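Local coordinates for acetolactate synthase isozyme 1 large subunit (Escherichia coli, PDB 6LPI), which binds thiamine diphosphate, magnesium and flavin-adenine dinucleotide, as the large subunit of an enzyme of the thiamine-diphosphate-dependent family, at residues Val215-Gly220 and Thr241-Ala246; Lys235-Thr240 and His254-Gly259; Gln393-Thr398 and Trp410-Gly415. All blocks are in the same frame, centred on the assembly; numbering follows the deposited sequence.

Contact 1: Val215-Gly220 and Thr241-Ala246; sequences VLYLGG and TMTLMA. With FAD (flavin-adenine dinucleotide), chain I.
Tyr217 and Leu218 pair with Thr241 and Met242 as neighbouring parallel strands in the buried core of the central domain. They are the two strands of a right-handed beta-alpha-beta crossover whose helix is 226-235, in a Rossmann-like six-stranded parallel sheet, and the strand ends lead into the flavin-adenine dinucleotide pocket. Three backbone hydrogen bonds set the pairing: Thr241 N to Leu216 O at 2.8 Å, Leu218 N to Thr241 O, nearly straight at 179°, and Thr243 N to Leu218 O.

Side chains alternate between the two faces. On the one carrying Tyr217 and Thr241, Thr241 CG2 lies 4.0 Å from Tyr217 CB. The Thr241 hydroxyl, anti to the backbone N (chi1 -173°), bonds to Gly259 O of the next strand. Thr243 CG2 meets the edge of the Tyr217 ring near its plane, 3.5 Å from CE1, with the two side chains at about a right angle. On the opposite face Leu218 CB touches Met242 CG and the methyl of Ala246, while helix 226-235 packs against Leu218 through Val229.

Beyond the strands the chains turn to the cofactor. Leu244 CB rests 3.6 Å from flavin N1. One phosphate oxygen, O2P, is gripped from both segments: Thr243 OG1 donates to it at 3.1 Å, and Gly220 N at 2.7 Å.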
loop_
_atom_site.group_PDB
_atom_site.type_symbol
_atom_site.label_atom_id
_atom_site.label_comp_id
_atom_site.label_asym_id
_atom_site.label_seq_id
_atom_site.Cartn_x
_atom_site.Cartn_y
_atom_site.Cartn_z
ATOM N N VAL B 215 -18.502 15.072 7.566
ATOM C CA VAL B 215 -18.000 13.731 7.806
ATOM C C VAL B 215 -16.500 13.774 7.617
ATOM O O VAL B 215 -15.976 14.558 6.813
ATOM C CB VAL B 215 -18.619 12.642 6.903
ATOM C CG1 VAL B 215 -20.114 12.824 6.753
ATOM C CG2 VAL B 215 -17.890 12.567 5.594
ATOM N N LEU B 216 -15.810 12.984 8.427
ATOM C CA LEU B 216 -14.363 12.864 8.375
ATOM C C LEU B 216 -14.048 11.559 7.653
ATOM O O LEU B 216 -14.561 10.501 8.018
ATOM C CB LEU B 216 -13.778 12.927 9.790
ATOM C CG LEU B 216 -12.325 12.618 10.100
ATOM C CD1 LEU B 216 -11.452 13.686 9.505
ATOM C CD2 LEU B 216 -12.127 12.617 11.595
ATOM N N TYR B 217 -13.320 11.659 6.574
ATOM C CA TYR B 217 -13.060 10.556 5.662
ATOM C C TYR B 217 -11.570 10.216 5.769
ATOM O O TYR B 217 -10.713 10.946 5.269
ATOM C CB TYR B 217 -13.534 10.981 4.269
ATOM C CG TYR B 217 -13.099 10.186 3.066
ATOM C CD1 TYR B 217 -12.600 8.898 3.167
ATOM C CD2 TYR B 217 -13.168 10.757 1.817
ATOM C CE1 TYR B 217 -12.203 8.209 2.054
ATOM C CE2 TYR B 217 -12.764 10.080 0.701
ATOM C CZ TYR B 217 -12.286 8.807 0.822
ATOM O OH TYR B 217 -11.888 8.138 -0.307
ATOM N N LEU B 218 -11.267 9.112 6.440
ATOM C CA LEU B 218 -9.899 8.690 6.717
ATOM C C LEU B 218 -9.403 7.638 5.744
ATOM O O LEU B 218 -10.146 6.729 5.359
ATOM C CB LEU B 218 -9.776 8.148 8.137
ATOM C CG LEU B 218 -10.371 9.077 9.159
ATOM C CD1 LEU B 218 -10.123 8.485 10.563
ATOM C CD2 LEU B 218 -9.660 10.413 8.949
ATOM N N GLY B 219 -8.127 7.778 5.365
ATOM C CA GLY B 219 -7.451 6.829 4.507
ATOM C C GLY B 219 -6.168 6.321 5.141
ATOM O O GLY B 219 -5.825 6.664 6.275
ATOM N N GLY B 220 -5.468 5.481 4.379
ATOM C CA GLY B 220 -4.261 4.847 4.877
ATOM C C GLY B 220 -3.130 5.797 5.214
ATOM O O GLY B 220 -2.108 5.353 5.744
ATOM N N THR B 241 -15.714 8.041 8.723
ATOM C CA THR B 241 -15.679 6.850 7.896
ATOM C C THR B 241 -14.230 6.536 7.547
ATOM O O THR B 241 -13.395 7.438 7.426
ATOM C CB THR B 241 -16.522 7.035 6.624
ATOM O OG1 THR B 241 -16.609 5.793 5.916
ATOM C CG2 THR B 241 -15.919 8.080 5.706
ATOM N N MET B 242 -13.936 5.258 7.332
ATOM C CA MET B 242 -12.578 4.871 6.986
ATOM C C MET B 242 -12.576 4.045 5.710
ATOM O O MET B 242 -13.550 3.362 5.391
ATOM C CB MET B 242 -11.914 4.084 8.113
ATOM C CG MET B 242 -11.814 4.809 9.431
ATOM S SD MET B 242 -11.966 3.681 10.846
ATOM C CE MET B 242 -13.744 3.534 11.035
ATOM N N THR B 243 -11.489 4.145 4.960
ATOM C CA THR B 243 -11.280 3.236 3.844
ATOM C C THR B 243 -10.843 1.877 4.365
ATOM O O THR B 243 -10.571 1.709 5.553
ATOM C CB THR B 243 -10.214 3.774 2.907
ATOM O OG1 THR B 243 -8.985 3.856 3.635
ATOM C CG2 THR B 243 -10.592 5.145 2.399
ATOM N N LEU B 244 -10.731 0.904 3.457
ATOM C CA LEU B 244 -10.174 -0.393 3.840
ATOM C C LEU B 244 -8.795 -0.271 4.485
ATOM O O LEU B 244 -8.431 -1.095 5.328
ATOM C CB LEU B 244 -10.099 -1.319 2.628
ATOM C CG LEU B 244 -9.574 -2.725 2.930
ATOM C CD1 LEU B 244 -10.556 -3.450 3.805
ATOM C CD2 LEU B 244 -9.342 -3.476 1.640
ATOM N N MET B 245 -8.007 0.726 4.082
ATOM C CA MET B 245 -6.651 0.922 4.580
ATOM C C MET B 245 -6.600 1.651 5.905
ATOM O O MET B 245 -5.505 1.827 6.437
ATOM C CB MET B 245 -5.818 1.719 3.558
ATOM C CG MET B 245 -5.765 1.102 2.171
ATOM S SD MET B 245 -5.256 -0.618 2.266
ATOM C CE MET B 245 -3.477 -0.316 2.398
ATOM N N ALA B 246 -7.730 2.128 6.420
ATOM C CA ALA B 246 -7.757 2.927 7.641
ATOM C C ALA B 246 -8.492 2.256 8.802
ATOM O O ALA B 246 -8.648 2.875 9.870
ATOM C CB ALA B 246 -8.379 4.303 7.350
HETATM P PA FAD I . -4.138 4.564 0.332
HETATM O O1A FAD I . -4.067 3.642 1.486
HETATM O O2A FAD I . -3.328 4.206 -0.886
HETATM O O5B FAD I . -3.696 5.927 0.997
HETATM C C5B FAD I . -2.497 6.615 0.587
HETATM C C4B FAD I . -2.825 8.081 0.513
HETATM O O4B FAD I . -2.456 8.744 1.752
HETATM C C3B FAD I . -2.094 8.840 -0.591
HETATM O O3B FAD I . -2.978 9.825 -1.126
HETATM C C2B FAD I . -0.883 9.399 0.164
HETATM O O2B FAD I . -0.262 10.515 -0.456
HETATM C C1B FAD I . -1.570 9.807 1.459
HETATM N N9A FAD I . -0.687 10.008 2.597
HETATM C C8A FAD I . 0.239 9.137 3.104
HETATM N N7A FAD I . 0.877 9.590 4.160
HETATM C C5A FAD I . 0.329 10.848 4.359
HETATM C C6A FAD I . 0.579 11.856 5.313
HETATM N N6A FAD I . 1.482 11.749 6.291
HETATM N N1A FAD I . -0.134 13.000 5.220
HETATM C C2A FAD I . -1.035 13.120 4.240
HETATM N N3A FAD I . -1.361 12.239 3.293
HETATM C C4A FAD I . -0.635 11.119 3.402
HETATM N N1 FAD I . -11.692 0.295 -0.219
HETATM C C2 FAD I . -12.726 1.002 0.316
HETATM O O2 FAD I . -12.554 2.120 0.785
HETATM N N3 FAD I . -13.996 0.454 0.350
HETATM C C4 FAD I . -14.353 -0.792 -0.121
HETATM O O4 FAD I . -15.518 -1.173 -0.031
HETATM C C4X FAD I . -13.245 -1.536 -0.701
HETATM N N5 FAD I . -13.484 -2.739 -1.179
HETATM C C5X FAD I . -12.415 -3.449 -1.713
HETATM C C6 FAD I . -12.640 -4.732 -2.217
HETATM C C7 FAD I . -11.593 -5.484 -2.750
HETATM C C7M FAD I . -11.868 -6.857 -3.300
HETATM C C8 FAD I . -10.297 -4.943 -2.788
HETATM C C8M FAD I . -9.148 -5.727 -3.375
HETATM C C9 FAD I . -10.072 -3.663 -2.287
HETATM C C9A FAD I . -11.117 -2.912 -1.762
HETATM N N10 FAD I . -10.914 -1.614 -1.245
HETATM C C10 FAD I . -11.951 -0.901 -0.706
HETATM C "C1'" FAD I . -9.587 -1.000 -1.255
HETATM C "C2'" FAD I . -9.391 -0.045 -2.423
HETATM O "O2'" FAD I . -9.010 -0.770 -3.593
HETATM C "C3'" FAD I . -8.279 0.947 -2.083
HETATM O "O3'" FAD I . -7.089 0.237 -1.758
HETATM C "C4'" FAD I . -8.606 1.890 -0.931
HETATM O "O4'" FAD I . -9.983 2.241 -1.004
HETATM C "C5'" FAD I . -7.761 3.141 -0.958
HETATM O "O5'" FAD I . -7.781 3.750 0.346
HETATM P P FAD I . -6.938 5.023 0.637
HETATM O O1P FAD I . -7.628 6.226 -0.007
HETATM O O2P FAD I . -6.667 5.073 1.964
HETATM O O3P FAD I . -5.638 4.722 -0.159
#

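Contact 2: Lys235-Thr240 and His254-Gly259; sequences KAQLPT and HPLSLG
Leu256 fits against the chain from Gln237 to Thr240, where the loop after helix 226-235 enters strand 240-242 and meets the edge strand 257-260 of the same parallel sheet. The compact part is around Leu256 and Thr240. The Leu256 side chain lies against the Leu238 carbonyl, its CD2 3.4 Å from Leu238 O and 3.8 Å from Gln237 C. Leu256 O takes two donors from Thr240. Thr240 N reaches Leu256 O nearly straight, at 2.8 Å. Thr240 OG1, set between its own backbone N and carbonyl carbon (chi1 71°), lies above the plane of the Leu256 carbonyl, 3.2 Å from Leu256 O. Leu258 N then returns a bond to Thr240 O, completing the parallel bridge of Thr240 with Ser257. Next to it, Leu258 CD1 touches Pro239 CB at 4.1 Å.

The periphery is looser. Gln237, partly exposed, crosses Leu256 at about a right angle, its NE2 4.1 Å from Leu256 CD1. NE2 bonds to Glu234 O; the backbone of Gln237, with positive phi, is the C-prime residue of the Schellman motif ending helix 226-235. Ser257, also partly exposed, forms an ST turn, its OG accepting from Gly259 N.

Polar bonding is therefore concentrated on two buried carbonyls: the two backbone bonds fix the strand pairing, and the hydroxyl gives Leu256 O a second, out-of-plane donor while finding an acceptor for its own proton.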
loop_
_atom_site.group_PDB
_atom_site.type_symbol
_atom_site.label_atom_id
_atom_site.label_comp_id
_atom_site.label_asym_id
_atom_site.label_seq_id
_atom_site.Cartn_x
_atom_site.Cartn_y
_atom_site.Cartn_z
ATOM N N LYS B 235 -13.512 16.007 19.282
ATOM C CA LYS B 235 -13.735 17.415 19.607
ATOM C C LYS B 235 -14.880 17.982 18.786
ATOM O O LYS B 235 -15.891 18.428 19.336
ATOM C CB LYS B 235 -12.452 18.206 19.368
ATOM C CG LYS B 235 -12.524 19.714 19.541
ATOM C CD LYS B 235 -11.203 20.185 20.085
ATOM C CE LYS B 235 -10.885 21.593 19.673
ATOM N NZ LYS B 235 -11.279 22.661 20.618
ATOM N N ALA B 236 -14.739 17.965 17.459
ATOM C CA ALA B 236 -15.768 18.473 16.565
ATOM C C ALA B 236 -16.944 17.522 16.437
ATOM O O ALA B 236 -17.938 17.873 15.786
ATOM C CB ALA B 236 -15.177 18.769 15.184
ATOM N N GLN B 237 -16.852 16.345 17.051
ATOM C CA GLN B 237 -17.887 15.316 17.005
ATOM C C GLN B 237 -18.291 14.980 15.565
ATOM O O GLN B 237 -19.462 15.023 15.173
ATOM C CB GLN B 237 -19.085 15.763 17.845
ATOM C CG GLN B 237 -18.767 15.678 19.291
ATOM C CD GLN B 237 -19.026 14.293 19.817
ATOM O OE1 GLN B 237 -20.137 13.765 19.721
ATOM N NE2 GLN B 237 -17.971 13.659 20.314
ATOM N N LEU B 238 -17.315 14.575 14.820
ATOM C CA LEU B 238 -17.470 14.284 13.404
ATOM C C LEU B 238 -17.820 12.819 13.218
ATOM O O LEU B 238 -17.135 11.951 13.770
ATOM C CB LEU B 238 -16.178 14.580 12.674
ATOM C CG LEU B 238 -15.710 16.013 12.901
ATOM C CD1 LEU B 238 -14.456 16.274 12.095
ATOM C CD2 LEU B 238 -16.816 17.011 12.581
ATOM N N PRO B 239 -18.889 12.498 12.502
ATOM C CA PRO B 239 -19.017 11.135 11.979
ATOM C C PRO B 239 -17.792 10.815 11.136
ATOM O O PRO B 239 -17.402 11.597 10.270
ATOM C CB PRO B 239 -20.300 11.203 11.139
ATOM C CG PRO B 239 -21.127 12.247 11.829
ATOM C CD PRO B 239 -20.159 13.243 12.434
ATOM N N THR B 240 -17.137 9.696 11.430
ATOM C CA THR B 240 -15.896 9.346 10.743
ATOM C C THR B 240 -16.023 8.020 10.009
ATOM O O THR B 240 -16.433 7.013 10.589
ATOM C CB THR B 240 -14.734 9.293 11.723
ATOM O OG1 THR B 240 -14.905 8.141 12.541
ATOM C CG2 THR B 240 -14.748 10.502 12.611
ATOM N N HIS B 254 -16.528 2.683 18.261
ATOM C CA HIS B 254 -16.503 4.091 18.626
ATOM C C HIS B 254 -17.786 4.764 18.143
ATOM O O HIS B 254 -18.212 4.540 16.999
ATOM C CB HIS B 254 -15.279 4.787 18.028
ATOM C CG HIS B 254 -15.150 6.228 18.424
ATOM N ND1 HIS B 254 -14.073 6.706 19.143
ATOM C CD2 HIS B 254 -15.942 7.300 18.177
ATOM C CE1 HIS B 254 -14.218 8.004 19.338
ATOM N NE2 HIS B 254 -15.346 8.390 18.765
ATOM N N PRO B 255 -18.448 5.559 18.991
ATOM C CA PRO B 255 -19.769 6.086 18.637
ATOM C C PRO B 255 -19.763 7.028 17.456
ATOM O O PRO B 255 -20.844 7.403 16.985
ATOM C CB PRO B 255 -20.216 6.800 19.916
ATOM C CG PRO B 255 -19.432 6.177 20.993
ATOM C CD PRO B 255 -18.105 5.846 20.392
ATOM N N LEU B 256 -18.602 7.450 16.985
ATOM C CA LEU B 256 -18.514 8.255 15.784
ATOM C C LEU B 256 -18.142 7.427 14.563
ATOM O O LEU B 256 -17.917 7.987 13.492
ATOM C CB LEU B 256 -17.513 9.393 15.974
ATOM C CG LEU B 256 -17.840 10.498 16.987
ATOM C CD1 LEU B 256 -16.597 11.319 17.296
ATOM C CD2 LEU B 256 -18.972 11.406 16.547
ATOM N N SER B 257 -17.996 6.119 14.718
ATOM C CA SER B 257 -17.496 5.272 13.641
ATOM C C SER B 257 -18.623 4.943 12.684
ATOM O O SER B 257 -19.510 4.148 13.003
ATOM C CB SER B 257 -16.899 3.980 14.189
ATOM O OG SER B 257 -16.534 3.122 13.125
ATOM N N LEU B 258 -18.553 5.501 11.490
ATOM C CA LEU B 258 -19.384 5.032 10.400
ATOM C C LEU B 258 -18.850 3.741 9.830
ATOM O O LEU B 258 -19.429 3.207 8.884
ATOM C CB LEU B 258 -19.406 6.071 9.287
ATOM C CG LEU B 258 -20.062 7.394 9.577
ATOM C CD1 LEU B 258 -19.940 8.219 8.328
ATOM C CD2 LEU B 258 -21.508 7.141 9.920
ATOM N N GLY B 259 -17.748 3.239 10.378
ATOM C CA GLY B 259 -17.119 2.098 9.774
ATOM C C GLY B 259 -16.650 2.448 8.378
ATOM O O GLY B 259 -16.483 3.617 8.015
#

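Contact 3: Gln393-Thr398 and Trp410-Gly415; sequences QHQMWT and WLTSGG. With TPP (thiamine diphosphate), chain J.
Gln395 and Thr412 meet at about a right angle, the amide of a helix side chain reaching the hydroxyl on the chain that follows strand 410-411. Here helix 393-401 packs beside strand 410-411, the outermost strand of the parallel sheet in the C-terminal thiamine diphosphate-binding domain, within the beta-alpha-beta unit of strand 386-389, this helix and strand 410-411. CG of Gln395 is anti to the backbone N (chi1 162°), and the extended chain beyond it brings NE2 to Thr412. NE2 lies 2.8 Å from Thr412 OG1, a weak bond because its angle is only 125°; a second weak bond runs from NE2 to Ser413 O at 3.5 Å. The other amide atom, OE1, accepts from Gly392 N, and the firmer partner of the Thr412 hydroxyl is Thr389 OG1.

One turn on, Thr398 and Trp410 cross obliquely: Thr398 CG2 comes within 4.0 Å of Trp410 CZ3, while Gln395 O faces the indole edge. Thr412 CB lies over one face of the same indole, toward its rim, and the indole NE1 donates to Leu244 O. The Thr398 hydroxyl turns back to its own helix, where OG1 and N reach His394 O from opposite faces of its plane.

The start of the helix binds the diphosphate of thiamine diphosphate. Gln393 N donates to O2B, and His394 N and ND1 both reach O1B, each at 2.7 Å. Two backbone N-H groups at the helix N-terminus and one imidazole N-H thus converge on the diphosphate, which would favour its negative charge, whereas Gln395 ties that helix to the flavin-side loop only by weak bonds.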
loop_
_atom_site.group_PDB
_atom_site.type_symbol
_atom_site.label_atom_id
_atom_site.label_comp_id
_atom_site.label_asym_id
_atom_site.label_seq_id
_atom_site.Cartn_x
_atom_site.Cartn_y
_atom_site.Cartn_z
ATOM N N GLN B 393 -13.823 -12.796 -0.921
ATOM C CA GLN B 393 -14.980 -12.592 -0.056
ATOM C C GLN B 393 -14.601 -12.647 1.418
ATOM O O GLN B 393 -15.080 -11.833 2.216
ATOM C CB GLN B 393 -16.051 -13.649 -0.313
ATOM C CG GLN B 393 -16.572 -13.825 -1.706
ATOM C CD GLN B 393 -17.741 -14.794 -1.728
ATOM O OE1 GLN B 393 -17.628 -15.945 -1.291
ATOM N NE2 GLN B 393 -18.900 -14.301 -2.161
ATOM N N HIS B 394 -13.714 -13.585 1.792
ATOM C CA HIS B 394 -13.299 -13.718 3.188
ATOM C C HIS B 394 -12.681 -12.426 3.712
ATOM O O HIS B 394 -12.878 -12.066 4.880
ATOM C CB HIS B 394 -12.310 -14.876 3.328
ATOM C CG HIS B 394 -10.998 -14.644 2.641
ATOM N ND1 HIS B 394 -10.779 -14.967 1.319
ATOM C CD2 HIS B 394 -9.844 -14.088 3.088
ATOM C CE1 HIS B 394 -9.545 -14.622 0.982
ATOM N NE2 HIS B 394 -8.957 -14.086 2.038
ATOM N N GLN B 395 -11.931 -11.717 2.856
ATOM C CA GLN B 395 -11.324 -10.438 3.221
ATOM C C GLN B 395 -12.396 -9.375 3.481
ATOM O O GLN B 395 -12.323 -8.642 4.472
ATOM C CB GLN B 395 -10.364 -9.976 2.121
ATOM C CG GLN B 395 -9.982 -8.477 2.122
ATOM C CD GLN B 395 -9.237 -8.055 0.842
ATOM O OE1 GLN B 395 -9.445 -8.648 -0.215
ATOM N NE2 GLN B 395 -8.389 -7.029 0.930
ATOM N N MET B 396 -13.372 -9.217 2.563
ATOM C CA MET B 396 -14.399 -8.207 2.808
ATOM C C MET B 396 -15.222 -8.556 4.042
ATOM O O MET B 396 -15.581 -7.670 4.826
ATOM C CB MET B 396 -15.280 -8.024 1.576
ATOM C CG MET B 396 -14.585 -7.370 0.359
ATOM S SD MET B 396 -13.198 -6.214 0.720
ATOM C CE MET B 396 -13.963 -4.905 1.664
ATOM N N TRP B 397 -15.534 -9.843 4.230
ATOM C CA TRP B 397 -16.249 -10.277 5.432
ATOM C C TRP B 397 -15.470 -9.900 6.690
ATOM O O TRP B 397 -16.045 -9.387 7.664
ATOM C CB TRP B 397 -16.504 -11.787 5.385
ATOM C CG TRP B 397 -17.560 -12.250 4.413
ATOM C CD1 TRP B 397 -18.671 -11.568 4.017
ATOM C CD2 TRP B 397 -17.598 -13.510 3.728
ATOM N NE1 TRP B 397 -19.401 -12.323 3.124
ATOM C CE2 TRP B 397 -18.761 -13.518 2.928
ATOM C CE3 TRP B 397 -16.764 -14.632 3.715
ATOM C CZ2 TRP B 397 -19.115 -14.614 2.131
ATOM C CZ3 TRP B 397 -17.116 -15.713 2.920
ATOM C CH2 TRP B 397 -18.279 -15.697 2.142
ATOM N N THR B 398 -14.152 -10.155 6.687
ATOM C CA THR B 398 -13.326 -9.818 7.845
ATOM C C THR B 398 -13.282 -8.317 8.089
ATOM O O THR B 398 -13.429 -7.858 9.226
ATOM C CB THR B 398 -11.908 -10.348 7.666
ATOM O OG1 THR B 398 -11.961 -11.737 7.330
ATOM C CG2 THR B 398 -11.126 -10.168 8.947
ATOM N N TRP B 410 -4.143 -3.985 11.303
ATOM C CA TRP B 410 -4.856 -4.499 10.145
ATOM C C TRP B 410 -3.932 -4.420 8.933
ATOM O O TRP B 410 -3.492 -3.328 8.554
ATOM C CB TRP B 410 -6.122 -3.671 9.945
ATOM C CG TRP B 410 -6.906 -3.869 8.723
ATOM C CD1 TRP B 410 -7.142 -2.947 7.743
ATOM C CD2 TRP B 410 -7.634 -5.044 8.355
ATOM N NE1 TRP B 410 -7.964 -3.482 6.777
ATOM C CE2 TRP B 410 -8.272 -4.771 7.125
ATOM C CE3 TRP B 410 -7.781 -6.310 8.926
ATOM C CZ2 TRP B 410 -9.054 -5.709 6.468
ATOM C CZ3 TRP B 410 -8.562 -7.240 8.270
ATOM C CH2 TRP B 410 -9.193 -6.933 7.051
ATOM N N LEU B 411 -3.579 -5.584 8.387
ATOM C CA LEU B 411 -2.686 -5.733 7.242
ATOM C C LEU B 411 -3.467 -6.377 6.105
ATOM O O LEU B 411 -3.723 -7.587 6.128
ATOM C CB LEU B 411 -1.472 -6.608 7.572
ATOM C CG LEU B 411 -0.152 -6.059 8.130
ATOM C CD1 LEU B 411 -0.354 -5.227 9.365
ATOM C CD2 LEU B 411 0.832 -7.184 8.411
ATOM N N THR B 412 -3.779 -5.608 5.080
ATOM C CA THR B 412 -4.441 -6.152 3.906
ATOM C C THR B 412 -3.862 -5.506 2.656
ATOM O O THR B 412 -3.290 -4.418 2.705
ATOM C CB THR B 412 -5.957 -5.935 3.958
ATOM O OG1 THR B 412 -6.604 -6.822 3.034
ATOM C CG2 THR B 412 -6.302 -4.518 3.614
ATOM N N SER B 413 -3.957 -6.220 1.543
ATOM C CA SER B 413 -3.521 -5.715 0.250
ATOM C C SER B 413 -4.729 -5.068 -0.432
ATOM O O SER B 413 -5.656 -5.767 -0.843
ATOM C CB SER B 413 -2.933 -6.856 -0.572
ATOM O OG SER B 413 -2.735 -6.492 -1.920
ATOM N N GLY B 414 -4.737 -3.730 -0.513
ATOM C CA GLY B 414 -5.868 -2.970 -1.042
ATOM C C GLY B 414 -5.773 -2.391 -2.449
ATOM O O GLY B 414 -6.735 -2.445 -3.229
ATOM N N GLY B 415 -4.657 -1.725 -2.729
ATOM C CA GLY B 415 -4.409 -1.110 -4.007
ATOM C C GLY B 415 -4.309 -2.130 -5.110
ATOM O O GLY B 415 -5.081 -2.123 -6.064
HETATM N "N1'" TPP J . -5.357 -13.450 -9.588
HETATM C "C2'" TPP J . -4.621 -12.820 -8.601
HETATM C CM2 TPP J . -3.167 -13.125 -8.398
HETATM N "N3'" TPP J . -5.203 -11.887 -7.779
HETATM C "C4'" TPP J . -6.516 -11.543 -7.937
HETATM N "N4'" TPP J . -7.007 -10.618 -7.112
HETATM C "C5'" TPP J . -7.272 -12.171 -8.930
HETATM C "C6'" TPP J . -6.679 -13.127 -9.748
HETATM C "C7'" TPP J . -8.742 -11.847 -9.107
HETATM N N3 TPP J . -9.441 -12.292 -7.932
HETATM C C2 TPP J . -9.741 -11.457 -6.881
HETATM S S1 TPP J . -10.503 -12.166 -5.673
HETATM C C5 TPP J . -10.489 -13.584 -6.446
HETATM C C4 TPP J . -9.872 -13.549 -7.671
HETATM C CM4 TPP J . -9.755 -14.754 -8.541
HETATM C C6 TPP J . -11.119 -14.778 -5.768
HETATM C C7 TPP J . -10.580 -14.984 -4.354
HETATM O O7 TPP J . -10.499 -16.373 -4.117
HETATM P PA TPP J . -10.451 -16.973 -2.619
HETATM O O1A TPP J . -9.039 -17.064 -2.107
HETATM O O2A TPP J . -11.123 -18.331 -2.709
HETATM O O3A TPP J . -11.237 -15.951 -1.655
HETATM P PB TPP J . -12.844 -16.022 -1.381
HETATM O O1B TPP J . -13.130 -15.501 0.028
HETATM O O2B TPP J . -13.639 -15.214 -2.378
HETATM O O3B TPP J . -13.318 -17.449 -1.562
#

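Overall arrangement
Contacts 1 and 2 are consecutive pairings in one parallel sheet, their centres 11 Å apart, with strand 240-242 shared between them; Leu216 N reaches Pro239 O at 2.8 Å, and Leu216 CD2 packs on Thr240 CG2. Contact 3 belongs to a different domain, yet its centre is only 14 Å from that of contact 1, and the two meet beside the flavin-adenine dinucleotide: Leu244 CD2 lies 3.7 Å from Gln395 NE2, and Gly414 O bonds to the cofactor. Contact 1 thus lines the flavin-adenine dinucleotide, its Met245 side chain about 14 Å from the thiamine diphosphate, whereas contact 3 borders both cofactors. Contact 2 stands further out, about 10 Å from contact 3 at the nearest atoms.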